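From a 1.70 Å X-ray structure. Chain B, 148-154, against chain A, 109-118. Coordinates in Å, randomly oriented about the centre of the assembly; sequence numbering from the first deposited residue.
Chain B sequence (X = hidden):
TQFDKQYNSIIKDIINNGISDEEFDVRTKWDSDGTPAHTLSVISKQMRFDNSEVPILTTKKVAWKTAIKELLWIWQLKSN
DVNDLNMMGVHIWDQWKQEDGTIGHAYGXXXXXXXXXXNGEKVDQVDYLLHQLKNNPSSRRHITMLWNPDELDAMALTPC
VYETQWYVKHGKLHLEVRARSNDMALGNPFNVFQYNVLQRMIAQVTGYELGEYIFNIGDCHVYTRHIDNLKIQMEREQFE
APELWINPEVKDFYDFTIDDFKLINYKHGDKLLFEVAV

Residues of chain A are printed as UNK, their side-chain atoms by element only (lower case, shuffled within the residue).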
# COMPACT_ATOMS: atom_id res chain seq x y z
N ASN B 148 -0.25 -1.20 -12.85
CA ASN B 148 -1.16 -0.58 -13.72
C ASN B 148 -2.16 -1.70 -14.06
O ASN B 148 -1.85 -2.58 -14.76
CB ASN B 148 -0.36 -0.10 -14.93
CG ASN B 148 -1.26 0.61 -15.93
OD1 ASN B 148 -2.43 0.31 -16.04
ND2 ASN B 148 -0.70 1.50 -16.70
N PRO B 149 -3.44 -1.55 -13.63
CA PRO B 149 -4.42 -2.61 -13.89
C PRO B 149 -4.74 -2.87 -15.37
O PRO B 149 -5.03 -4.01 -15.75
CB PRO B 149 -5.58 -2.22 -12.98
CG PRO B 149 -5.54 -0.68 -12.99
CD PRO B 149 -4.06 -0.31 -13.08
N ASP B 150 -4.48 -1.89 -16.25
CA ASP B 150 -4.79 -2.06 -17.66
C ASP B 150 -3.65 -2.82 -18.34
O ASP B 150 -3.81 -3.29 -19.47
CB ASP B 150 -4.90 -0.69 -18.40
CG ASP B 150 -6.16 0.07 -18.04
OD1 ASP B 150 -7.16 -0.54 -17.69
OD2 ASP B 150 -6.18 1.30 -18.06
N GLU B 151 -2.52 -2.99 -17.66
CA GLU B 151 -1.40 -3.56 -18.42
C GLU B 151 -0.77 -4.76 -17.85
O GLU B 151 0.20 -5.25 -18.41
CB GLU B 151 -0.31 -2.47 -18.69
CG GLU B 151 -0.84 -1.33 -19.38
CD GLU B 151 0.22 -0.71 -20.32
OE1 GLU B 151 1.00 0.13 -19.86
OE2 GLU B 151 0.28 -1.10 -21.50
N LEU B 152 -1.37 -5.30 -16.82
CA LEU B 152 -0.89 -6.49 -16.12
C LEU B 152 -0.60 -7.68 -17.08
O LEU B 152 0.35 -8.39 -16.88
CB LEU B 152 -1.94 -6.92 -15.10
CG LEU B 152 -1.89 -6.56 -13.60
CD1 LEU B 152 -0.67 -5.75 -13.15
CD2 LEU B 152 -3.25 -6.18 -12.95
N ASP B 153 -1.46 -7.90 -18.07
CA ASP B 153 -1.34 -9.03 -18.96
C ASP B 153 -0.22 -8.81 -19.91
O ASP B 153 0.21 -9.76 -20.56
CB ASP B 153 -2.66 -9.21 -19.77
CG ASP B 153 -3.80 -9.76 -18.94
OD1 ASP B 153 -3.53 -10.41 -17.89
OD2 ASP B 153 -4.95 -9.58 -19.35
N ALA B 154 0.25 -7.59 -20.02
CA ALA B 154 1.35 -7.32 -20.92
C ALA B 154 2.70 -7.23 -20.21
O ALA B 154 3.65 -6.74 -20.78
CB ALA B 154 1.13 -6.04 -21.65
N UNK A 109 -15.56 3.18 -12.01
CA UNK A 109 -15.14 3.09 -13.41
C UNK A 109 -13.90 2.18 -13.53
O UNK A 109 -13.84 1.30 -14.40
c UNK A 109 -13.08 4.30 -15.77
c UNK A 109 -15.41 4.51 -16.39
c UNK A 109 -13.68 4.21 -18.10
c UNK A 109 -15.03 4.39 -17.75
c UNK A 109 -14.41 4.46 -15.39
c UNK A 109 -14.80 4.47 -13.94
c UNK A 109 -12.71 4.17 -17.10
N UNK A 110 -12.95 2.29 -12.59
CA UNK A 110 -11.75 1.48 -12.67
C UNK A 110 -12.08 0.01 -12.42
O UNK A 110 -11.44 -0.88 -12.98
c UNK A 110 -10.71 1.99 -11.67
o UNK A 110 -8.84 2.20 -13.85
c UNK A 110 -10.06 3.37 -12.15
n UNK A 110 -9.56 4.27 -14.36
c UNK A 110 -9.44 3.25 -13.53
N UNK A 111 -12.97 -0.24 -11.47
CA UNK A 111 -13.37 -1.63 -11.11
C UNK A 111 -14.20 -2.37 -12.19
O UNK A 111 -14.33 -3.63 -12.15
c UNK A 111 -13.18 -1.36 -8.56
c UNK A 111 -14.13 -1.67 -9.76
c UNK A 111 -13.89 -1.42 -7.25
c UNK A 111 -11.91 -2.25 -8.50
N UNK A 112 -14.71 -1.58 -13.16
CA UNK A 112 -15.56 -2.13 -14.18
C UNK A 112 -14.91 -2.26 -15.55
O UNK A 112 -15.54 -2.85 -16.43
N UNK A 113 -13.66 -1.77 -15.71
CA UNK A 113 -12.99 -1.81 -16.99
C UNK A 113 -12.64 -3.26 -17.32
O UNK A 113 -12.00 -3.92 -16.52
c UNK A 113 -11.12 -0.45 -18.06
c UNK A 113 -10.33 0.82 -17.69
c UNK A 113 -9.73 1.35 -18.90
n UNK A 113 -8.66 2.28 -18.56
c UNK A 113 -11.71 -1.00 -16.84
N UNK A 114 -13.01 -3.76 -18.48
CA UNK A 114 -12.69 -5.18 -18.81
C UNK A 114 -11.26 -5.20 -19.33
O UNK A 114 -11.04 -4.99 -20.49
c UNK A 114 -13.66 -5.71 -19.89
c UNK A 114 -16.93 -6.10 -17.79
c UNK A 114 -15.16 -5.58 -19.54
c UNK A 114 -15.45 -6.28 -18.24
n UNK A 114 -17.13 -5.26 -16.52
N UNK A 115 -10.28 -5.46 -18.45
CA UNK A 115 -8.91 -5.39 -18.85
C UNK A 115 -8.08 -6.62 -18.57
O UNK A 115 -6.88 -6.60 -18.83
c UNK A 115 -8.29 -4.11 -18.23
n UNK A 115 -8.37 -2.78 -16.15
c UNK A 115 -8.54 -3.98 -16.69
o UNK A 115 -8.82 -4.95 -16.02
N UNK A 116 -8.67 -7.68 -18.01
CA UNK A 116 -7.92 -8.89 -17.75
C UNK A 116 -8.45 -10.07 -18.62
O UNK A 116 -9.65 -10.25 -18.74
n UNK A 116 -5.30 -9.08 -15.56
n UNK A 116 -4.73 -9.41 -13.33
c UNK A 116 -4.63 -9.74 -14.62
c UNK A 116 -6.15 -7.92 -15.31
n UNK A 116 -3.74 -10.65 -14.98
c UNK A 116 -7.63 -8.28 -15.24
c UNK A 116 -8.05 -9.31 -16.29
N UNK A 117 -7.56 -10.85 -19.25
CA UNK A 117 -8.06 -12.01 -20.04
C UNK A 117 -8.28 -13.22 -19.10
O UNK A 117 -7.38 -13.58 -18.37
c UNK A 117 -7.03 -12.41 -21.09
o UNK A 117 -6.63 -11.28 -21.84
N UNK A 118 -9.43 -13.86 -19.13
CA UNK A 118 -9.61 -15.02 -18.32
C UNK A 118 -10.55 -15.98 -19.06
O UNK A 118 -11.65 -15.61 -19.41
c UNK A 118 -11.39 -15.22 -14.93
c UNK A 118 -9.22 -16.32 -15.53
c UNK A 118 -10.54 -15.75 -16.04
c UNK A 118 -10.29 -14.59 -17.02
O HOH W 1 -4.19 -6.22 -17.88
O HOH W 2 -6.94 -5.27 -13.93

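Position 109 of chain A has seven side-chain carbons: one, then a ring of six. It makes no contact with the chain B stretch. A six-carbon ring with no oxygen is phenylalanine, Phe A109.

Position 110 carries three carbons, the third bearing one oxygen and one nitrogen. The oxygen lies 4.5 Å from CG of Pro B149. The terminal amide after three carbons makes it glutamine. Gln A110 only brushes the proline, and its OE1 and NE2 are hydrogen-bonded elsewhere in the structure.

Position 111 has four carbons, forked at the second, and nothing of chain B in reach. It is leucine, Leu A111.

Position 112 has no side-chain atoms, so it is glycine. Its backbone N bonds to O of Phe A109 at 3.3 Å.

Position 113 has four carbons in a row ending in nitrogen. That nitrogen sits 2.7 Å from OD2 of Asp B150. An unbranched chain with a terminal amine is lysine. Lys A113 is extended, with all four chi angles t, and its NZ forms a salt bridge with Asp B150.

Position 114 has the same atoms, four carbons and a terminal nitrogen. Its CA-to-CB bond points away from chain B. It is again lysine. Lys A114 NZ instead bonds to O of Gly A112 at 2.9 Å.

Position 115 has two carbons, the second bearing oxygen and nitrogen. The nitrogen is 3.0 Å from OD1 of Asp B150. The short amide is asparagine. Asn A115 ND2 donates to that carboxylate oxygen with a nearly straight angle of 164°.

Position 116 has three carbons, a nitrogen, then a carbon carrying two more nitrogens. One terminal nitrogen lies 2.9 Å from OD1 of Asp B153, and the in-chain nitrogen lies 3.2 Å from the same oxygen. This is a guanidinium, so the residue is arginine. In Arg A116 these two nitrogens are NH2 and NE. The aspartate oxygen lies at the guanidinium edge, near its plane, while CB of Leu B152 lies over one face.

Position 117 has one carbon and one oxygen. Its backbone N donates to OD2 of Asp B153 at 2.9 Å. The residue is serine, Ser A117.

Position 118 has four carbons, forked at the second. It does not reach the chain B stretch. It is leucine, Leu A118.

The contact rests on two aspartates. Each divides its carboxylate between neighbouring groups of chain A. Asp B150 gives OD2 to Lys A113 and OD1 to Asn A115, so charge and amide hold the same side chain. Asp B153 gives OD1 to the arginine and OD2 to the serine backbone. Two waters join the chains between these anchors. Water 1 donates to O of Asn A115 at 2.9 Å and to O of Pro B149 at 3.2 Å, and accepts from N of Asp B153 at 3.2 Å. Water 2 donates to OD1 of Asn A115 at 2.8 Å and to O of Pro B149 at 2.9 Å. The asparagine is thus tied to chain B both directly and through water. In all, 423 Å² is buried, summed over both sides.

Chain A, residues 109-118: FQLGKKNRSL
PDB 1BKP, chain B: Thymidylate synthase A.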